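Long-range contact in TudS (Uncultured bacterium, PDB 6Z96), which removes sulfur from thiouracil without net redox chemistry, using a [4Fe-4S] cluster that probably takes up the sulfur as a [4Fe-5S] intermediate: residues Ala39-Pro51 / Val72-Leu86. Sequence-based numbering, arbitrary orientation.
Sequences ALAFCPEVAGGLP and VTAEFDRGAELALGL. With SF4 (iron/sulfur cluster), chain C; EDO (1,2-ethanediol), chain E.
Glu45 OE1 accepts from O1 of an ethanediol (probably from the crystallisation liquor) at 2.8 Å and pairs with Arg54, while OE2 is hydrogen-bonded to Ser103 and lies 3.2 Å from Phe76 CE2. With CG anti to the carbonyl carbon (chi1 -70°), Glu45 lays CG over one face of Phe76, 3.8 Å above its plane, and the extended chain beyond carries the carboxylate onward, turned 36° from the ring. With an alanine here, Arg54 would probably lose its carboxylate mate and the Phe76 ring its packing against CG and the carboxylate. Leu50 reaches the same ring obliquely, CD1 to CE1 of Phe76 at 3.7 Å. Between the two segments the backbones meet at Gly48 and Gly79: Gly79 CA lies 3.2 Å from Pro44 O, and Gly48 CA lies 3.4 Å from Glu75 O, both CA-H...O contacts; a CB on either glycine would clash. Farther along, Phe42 takes Ala83 CA over one ring face and Gly79 O at its edge. Cys43 SG binds iron FE3 of the cluster at 2.3 Å and caps the short helix through Val46 N. Helix 73-90 thus backs the cluster-binding turn and short helix 44-47, and Glu45, which also touches the bound hydrogen sulfide, is held beside what is probably the desulfuration site.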
ATOM      1  N   ALA A  39       4.038  -4.491  12.681  1.00 23.99           N
ATOM      2  CA  ALA A  39       3.281  -3.935  11.549  1.00 24.43           C
ATOM      3  C   ALA A  39       3.788  -2.517  11.315  1.00 24.98           C
ATOM      4  O   ALA A  39       3.394  -1.606  12.048  1.00 27.14           O
ATOM      5  CB  ALA A  39       1.801  -3.906  11.873  1.00 25.04           C
ATOM      6  N   LEU A  40       4.689  -2.344  10.351  1.00 22.99           N
ATOM      7  CA  LEU A  40       5.298  -1.048  10.094  1.00 22.73           C
ATOM      8  C   LEU A  40       4.454  -0.222   9.166  1.00 21.44           C
ATOM      9  O   LEU A  40       4.269  -0.574   8.011  1.00 21.55           O
ATOM     10  CB  LEU A  40       6.709  -1.217   9.521  1.00 24.19           C
ATOM     11  CG  LEU A  40       7.723  -2.003  10.390  1.00 28.45           C
ATOM     12  CD1 LEU A  40       9.113  -1.880   9.806  1.00 29.17           C
ATOM     13  CD2 LEU A  40       7.750  -1.489  11.841  1.00 31.27           C
ATOM     14  N   ALA A  41       3.949   0.891   9.671  1.00 20.05           N
ATOM     15  CA  ALA A  41       3.074   1.762   8.892  1.00 18.64           C
ATOM     16  C   ALA A  41       3.855   2.485   7.831  1.00 18.04           C
ATOM     17  O   ALA A  41       4.921   3.007   8.113  1.00 19.65           O
ATOM     18  CB  ALA A  41       2.462   2.795   9.829  1.00 18.73           C
ATOM     19  N   PHE A  42       3.264   2.593   6.631  1.00 16.29           N
ATOM     20  CA  PHE A  42       3.947   3.321   5.564  1.00 16.24           C
ATOM     21  C   PHE A  42       2.915   3.856   4.619  1.00 15.55           C
ATOM     22  O   PHE A  42       2.001   3.132   4.244  1.00 16.37           O
ATOM     23  CB  PHE A  42       4.922   2.382   4.809  1.00 16.60           C
ATOM     24  CG  PHE A  42       5.775   3.132   3.809  1.00 17.89           C
ATOM     25  CD1 PHE A  42       5.442   3.150   2.463  1.00 19.21           C
ATOM     26  CD2 PHE A  42       6.873   3.857   4.223  1.00 20.29           C
ATOM     27  CE1 PHE A  42       6.187   3.888   1.551  1.00 19.73           C
ATOM     28  CE2 PHE A  42       7.640   4.579   3.295  1.00 20.65           C
ATOM     29  CZ  PHE A  42       7.282   4.581   1.968  1.00 19.75           C
ATOM     30  N   CYS A  43       3.082   5.128   4.195  1.00 15.11           N
ATOM     31  CA  CYS A  43       2.185   5.685   3.173  1.00 15.13           C
ATOM     32  C   CYS A  43       3.067   6.146   2.019  1.00 15.37           C
ATOM     33  O   CYS A  43       3.748   7.155   2.144  1.00 15.74           O
ATOM     34  CB  CYS A  43       1.366   6.866   3.697  1.00 16.01           C
ATOM     35  SG  CYS A  43       0.430   7.693   2.389  1.00 16.34           S
ATOM     36  N   PRO A  44       3.026   5.464   0.876  1.00 14.62           N
ATOM     37  CA  PRO A  44       3.882   5.870  -0.248  1.00 15.11           C
ATOM     38  C   PRO A  44       3.646   7.296  -0.733  1.00 14.83           C
ATOM     39  O   PRO A  44       4.609   7.959  -1.108  1.00 15.78           O
ATOM     40  CB  PRO A  44       3.510   4.862  -1.354  1.00 16.88           C
ATOM     41  CG  PRO A  44       2.985   3.632  -0.594  1.00 16.98           C
ATOM     42  CD  PRO A  44       2.297   4.200   0.622  1.00 15.71           C
ATOM     43  N   GLU A  45       2.380   7.762  -0.739  1.00 14.58           N
ATOM     44  CA  GLU A  45       2.132   9.102  -1.272  1.00 14.67           C
ATOM     45  C   GLU A  45       2.689  10.187  -0.376  1.00 15.21           C
ATOM     46  O   GLU A  45       3.290  11.147  -0.878  1.00 16.07           O
ATOM     47  CB  GLU A  45       0.673   9.305  -1.612  1.00 15.12           C
ATOM     48  CG  GLU A  45       0.355   8.463  -2.827  1.00 15.91           C
ATOM     49  CD  GLU A  45      -1.122   8.253  -3.111  1.00 17.56           C
ATOM     50  OE1 GLU A  45      -1.918   9.148  -2.741  1.00 18.85           O
ATOM     51  OE2 GLU A  45      -1.488   7.224  -3.731  1.00 17.29           O
ATOM     52  N   VAL A  46       2.525  10.035   0.937  1.00 15.15           N
ATOM     53  CA  VAL A  46       3.073  11.013   1.870  1.00 15.40           C
ATOM     54  C   VAL A  46       4.607  10.895   1.877  1.00 15.15           C
ATOM     55  O   VAL A  46       5.311  11.913   1.837  1.00 15.68           O
ATOM     56  CB  VAL A  46       2.474  10.827   3.267  1.00 17.08           C
ATOM     57  CG1 VAL A  46       3.221  11.650   4.302  1.00 19.24           C
ATOM     58  CG2 VAL A  46       0.986  11.195   3.261  1.00 18.34           C
ATOM     59  N   ALA A  47       5.143   9.655   1.841  1.00 15.15           N
ATOM     60  CA  ALA A  47       6.613   9.488   1.830  1.00 16.22           C
ATOM     61  C   ALA A  47       7.211  10.119   0.570  1.00 15.39           C
ATOM     62  O   ALA A  47       8.314  10.684   0.623  1.00 16.72           O
ATOM     63  CB  ALA A  47       6.968   8.002   1.877  1.00 16.59           C
ATOM     64  N   GLY A  48       6.460  10.063  -0.538  1.00 14.95           N
ATOM     65  CA  GLY A  48       6.880  10.596  -1.832  1.00 15.61           C
ATOM     66  C   GLY A  48       6.797  12.108  -1.939  1.00 16.32           C
ATOM     67  O   GLY A  48       7.226  12.676  -2.947  1.00 17.48           O
ATOM     68  N   GLY A  49       6.240  12.768  -0.905  1.00 16.13           N
ATOM     69  CA  GLY A  49       6.182  14.225  -0.840  1.00 15.99           C
ATOM     70  C   GLY A  49       4.845  14.875  -1.115  1.00 16.18           C
ATOM     71  O   GLY A  49       4.774  16.112  -1.181  1.00 16.67           O
ATOM     72  N   LEU A  50       3.768  14.067  -1.249  1.00 14.73           N
ATOM     73  CA  LEU A  50       2.460  14.656  -1.513  1.00 14.68           C
ATOM     74  C   LEU A  50       1.802  15.091  -0.189  1.00 15.26           C
ATOM     75  O   LEU A  50       2.072  14.545   0.885  1.00 15.50           O
ATOM     76  CB  LEU A  50       1.572  13.664  -2.254  1.00 14.79           C
ATOM     77  CG  LEU A  50       2.086  13.310  -3.657  1.00 16.77           C
ATOM     78  CD1 LEU A  50       1.318  12.121  -4.219  1.00 17.35           C
ATOM     79  CD2 LEU A  50       1.979  14.486  -4.580  1.00 18.54           C
ATOM     80  N   PRO A  51       0.994  16.167  -0.267  1.00 14.85           N
ATOM     81  CA  PRO A  51       0.340  16.683   0.940  1.00 14.59           C
ATOM     82  C   PRO A  51      -0.922  15.895   1.305  1.00 14.73           C
ATOM     83  O   PRO A  51      -1.342  14.993   0.575  1.00 14.96           O
ATOM     84  CB  PRO A  51      -0.002  18.121   0.521  1.00 15.79           C
ATOM     85  CG  PRO A  51      -0.433  17.962  -0.933  1.00 16.35           C
ATOM     86  CD  PRO A  51       0.588  16.924  -1.473  1.00 15.32           C
ATOM     87  N   VAL A  72       1.831  13.485 -11.314  1.00 15.82           N
ATOM     88  CA  VAL A  72       2.392  13.209  -9.997  1.00 15.52           C
ATOM     89  C   VAL A  72       3.189  11.916  -9.980  1.00 15.14           C
ATOM     90  O   VAL A  72       3.473  11.385  -8.909  1.00 15.82           O
ATOM     91  CB  VAL A  72       1.298  13.231  -8.903  1.00 16.51           C
ATOM     92  CG1 VAL A  72       0.789  14.669  -8.704  1.00 17.56           C
ATOM     93  CG2 VAL A  72       0.134  12.302  -9.231  1.00 16.97           C
ATOM     94  N   THR A  73       3.620  11.422 -11.151  1.00 14.36           N
ATOM     95  CA  THR A  73       4.344  10.151 -11.213  1.00 14.37           C
ATOM     96  C   THR A  73       5.635  10.236 -10.413  1.00 14.12           C
ATOM     97  O   THR A  73       6.011   9.267  -9.770  1.00 15.25           O
ATOM     98  CB  THR A  73       4.716   9.784 -12.659  1.00 15.30           C
ATOM     99  OG1 THR A  73       3.601  10.025 -13.535  1.00 14.83           O
ATOM    100  CG2 THR A  73       5.120   8.324 -12.779  1.00 17.06           C
ATOM    101  N   ALA A  74       6.318  11.399 -10.420  1.00 13.66           N
ATOM    102  CA  ALA A  74       7.581  11.506  -9.684  1.00 14.16           C
ATOM    103  C   ALA A  74       7.421  11.153  -8.193  1.00 14.92           C
ATOM    104  O   ALA A  74       8.233  10.422  -7.619  1.00 16.00           O
ATOM    105  CB  ALA A  74       8.163  12.906  -9.830  1.00 15.05           C
ATOM    106  N   GLU A  75       6.351  11.658  -7.584  1.00 15.24           N
ATOM    107  CA  GLU A  75       6.103  11.421  -6.168  1.00 14.24           C
ATOM    108  C   GLU A  75       5.649   9.991  -5.924  1.00 14.46           C
ATOM    109  O   GLU A  75       6.054   9.376  -4.949  1.00 14.53           O
ATOM    110  CB  GLU A  75       5.039  12.414  -5.680  1.00 15.27           C
ATOM    111  CG  GLU A  75       5.561  13.853  -5.653  1.00 18.21           C
ATOM    112  CD  GLU A  75       5.618  14.605  -6.978  1.00 24.19           C
ATOM    113  OE1 GLU A  75       4.996  14.147  -7.964  1.00 22.86           O
ATOM    114  OE2 GLU A  75       6.315  15.647  -7.040  1.00 26.59           O
ATOM    115  N   PHE A  76       4.824   9.454  -6.824  1.00 13.67           N
ATOM    116  CA  PHE A  76       4.372   8.064  -6.685  1.00 14.13           C
ATOM    117  C   PHE A  76       5.563   7.107  -6.795  1.00 14.69           C
ATOM    118  O   PHE A  76       5.645   6.144  -6.040  1.00 15.26           O
ATOM    119  CB  PHE A  76       3.338   7.717  -7.765  1.00 13.83           C
ATOM    120  CG  PHE A  76       1.938   8.058  -7.335  1.00 14.73           C
ATOM    121  CD1 PHE A  76       1.550   9.375  -7.178  1.00 15.61           C
ATOM    122  CD2 PHE A  76       1.024   7.058  -7.050  1.00 15.67           C
ATOM    123  CE1 PHE A  76       0.266   9.689  -6.750  1.00 15.74           C
ATOM    124  CE2 PHE A  76      -0.264   7.375  -6.632  1.00 16.33           C
ATOM    125  CZ  PHE A  76      -0.632   8.686  -6.487  1.00 15.74           C
ATOM    126  N   ASP A  77       6.481   7.378  -7.740  1.00 13.89           N
ATOM    127  CA  ASP A  77       7.644   6.493  -7.931  1.00 14.14           C
ATOM    128  C   ASP A  77       8.609   6.612  -6.760  1.00 14.95           C
ATOM    129  O   ASP A  77       9.165   5.609  -6.316  1.00 16.10           O
ATOM    130  CB  ASP A  77       8.357   6.829  -9.248  1.00 15.08           C
ATOM    131  CG  ASP A  77       7.583   6.436 -10.503  1.00 18.93           C
ATOM    132  OD1 ASP A  77       6.582   5.690 -10.384  1.00 20.15           O
ATOM    133  OD2 ASP A  77       7.989   6.869 -11.617  1.00 18.56           O
ATOM    134  N   ARG A  78       8.781   7.824  -6.205  1.00 13.98           N
ATOM    135  CA  ARG A  78       9.613   8.001  -5.019  1.00 14.46           C
ATOM    136  C   ARG A  78       9.046   7.214  -3.850  1.00 14.63           C
ATOM    137  O   ARG A  78       9.790   6.530  -3.149  1.00 15.58           O
ATOM    138  CB  ARG A  78       9.720   9.500  -4.668  1.00 15.35           C
ATOM    139  CG  ARG A  78      10.435   9.709  -3.312  1.00 17.89           C
ATOM    140  CD  ARG A  78      10.643  11.183  -2.973  1.00 18.72           C
ATOM    141  NE  ARG A  78      11.937  11.615  -3.497  1.00 20.71           N
ATOM    142  CZ  ARG A  78      12.478  12.810  -3.265  1.00 22.35           C
ATOM    143  NH1 ARG A  78      11.834  13.707  -2.528  1.00 22.57           N
ATOM    144  NH2 ARG A  78      13.670  13.110  -3.762  1.00 23.18           N
ATOM    145  N   GLY A  79       7.737   7.328  -3.625  1.00 14.17           N
ATOM    146  CA  GLY A  79       7.115   6.612  -2.513  1.00 14.91           C
ATOM    147  C   GLY A  79       7.228   5.098  -2.673  1.00 14.97           C
ATOM    148  O   GLY A  79       7.481   4.381  -1.697  1.00 16.22           O
ATOM    149  N   ALA A  80       7.087   4.598  -3.922  1.00 14.36           N
ATOM    150  CA  ALA A  80       7.240   3.141  -4.148  1.00 14.64           C
ATOM    151  C   ALA A  80       8.668   2.706  -3.828  1.00 14.97           C
ATOM    152  O   ALA A  80       8.868   1.679  -3.164  1.00 16.32           O
ATOM    153  CB  ALA A  80       6.901   2.787  -5.594  1.00 15.70           C
ATOM    154  N   GLU A  81       9.662   3.485  -4.277  1.00 13.99           N
ATOM    155  CA  GLU A  81      11.060   3.131  -4.003  1.00 15.31           C
ATOM    156  C   GLU A  81      11.367   3.183  -2.532  1.00 16.83           C
ATOM    157  O   GLU A  81      12.130   2.344  -2.032  1.00 18.49           O
ATOM    158  CB  GLU A  81      11.968   4.057  -4.790  1.00 19.22           C
ATOM    159  CG  GLU A  81      13.443   3.711  -4.663  1.00 23.89           C
ATOM    160  CD  GLU A  81      13.925   2.403  -5.268  1.00 30.20           C
ATOM    161  OE1 GLU A  81      14.968   1.907  -4.787  1.00 29.41           O
ATOM    162  OE2 GLU A  81      13.282   1.871  -6.204  1.00 31.95           O
ATOM    163  N   LEU A  82      10.763   4.144  -1.803  1.00 16.73           N
ATOM    164  CA  LEU A  82      10.986   4.226  -0.357  1.00 16.65           C
ATOM    165  C   LEU A  82      10.322   3.038   0.358  1.00 17.31           C
ATOM    166  O   LEU A  82      10.866   2.534   1.352  1.00 18.32           O
ATOM    167  CB  LEU A  82      10.464   5.552   0.178  1.00 16.48           C
ATOM    168  CG  LEU A  82      11.345   6.721  -0.205  1.00 17.69           C
ATOM    169  CD1 LEU A  82      10.634   8.032   0.097  1.00 18.14           C
ATOM    170  CD2 LEU A  82      12.697   6.656   0.536  1.00 19.48           C
ATOM    171  N   ALA A  83       9.173   2.556  -0.147  1.00 16.65           N
ATOM    172  CA  ALA A  83       8.537   1.361   0.449  1.00 17.80           C
ATOM    173  C   ALA A  83       9.466   0.153   0.273  1.00 18.34           C
ATOM    174  O   ALA A  83       9.701  -0.595   1.219  1.00 18.69           O
ATOM    175  CB  ALA A  83       7.186   1.084  -0.206  1.00 18.36           C
ATOM    176  N   LEU A  84      10.041   0.015  -0.917  1.00 18.27           N
ATOM    177  CA  LEU A  84      10.988  -1.073  -1.191  1.00 19.67           C
ATOM    178  C   LEU A  84      12.217  -0.940  -0.284  1.00 20.67           C
ATOM    179  O   LEU A  84      12.668  -1.935   0.275  1.00 21.41           O
ATOM    180  CB  LEU A  84      11.411  -1.031  -2.670  1.00 19.74           C
ATOM    181  CG  LEU A  84      12.470  -2.060  -3.045  1.00 22.01           C
ATOM    182  CD1 LEU A  84      11.928  -3.461  -2.892  1.00 22.20           C
ATOM    183  CD2 LEU A  84      12.967  -1.849  -4.460  1.00 22.18           C
ATOM    184  N   GLY A  85      12.727   0.282  -0.120  1.00 20.57           N
ATOM    185  CA  GLY A  85      13.889   0.529   0.734  1.00 21.10           C
ATOM    186  C   GLY A  85      13.644   0.128   2.168  1.00 22.18           C
ATOM    187  O   GLY A  85      14.539  -0.438   2.807  1.00 23.22           O
ATOM    188  N   LEU A  86      12.431   0.398   2.687  1.00 21.08           N
ATOM    189  CA  LEU A  86      12.100   0.018   4.052  1.00 22.08           C
ATOM    190  C   LEU A  86      12.047  -1.513   4.159  1.00 22.81           C
ATOM    191  O   LEU A  86      12.567  -2.085   5.123  1.00 23.83           O
ATOM    192  CB  LEU A  86      10.755   0.642   4.456  1.00 22.90           C
ATOM    193  CG  LEU A  86      10.246   0.278   5.826  1.00 27.11           C
ATOM    194  CD1 LEU A  86      11.162   0.835   6.888  1.00 27.60           C
ATOM    195  CD2 LEU A  86       8.833   0.785   6.041  1.00 28.62           C
TER
HETATM  196 FE1  SF4 C 301      -3.273   6.094  -0.087  0.80 16.75          FE
HETATM  197 FE2  SF4 C 301      -3.351   4.558   2.135  0.90 14.54          FE
HETATM  198 FE3  SF4 C 301      -1.160   6.162   1.677  0.90 14.23          FE
HETATM  199 FE4  SF4 C 301      -1.586   3.902   0.173  0.90 14.76          FE
HETATM  200  S1  SF4 C 301      -1.106   4.041   2.436  0.90 14.45           S
HETATM  201  S2  SF4 C 301      -0.956   5.941  -0.619  0.90 15.60           S
HETATM  202  S3  SF4 C 301      -3.895   3.908   0.002  0.90 15.91           S
HETATM  203  S4  SF4 C 301      -3.336   6.826   2.108  0.90 15.29           S
HETATM  204  C1  EDO E 303      -3.770  10.964  -4.582  1.00 25.28           C
HETATM  205  O1  EDO E 303      -3.750   9.566  -4.829  1.00 25.78           O
HETATM  206  C2  EDO E 303      -2.574  11.646  -5.131  1.00 25.25           C
HETATM  207  O2  EDO E 303      -2.705  13.066  -5.160  1.00 25.51           O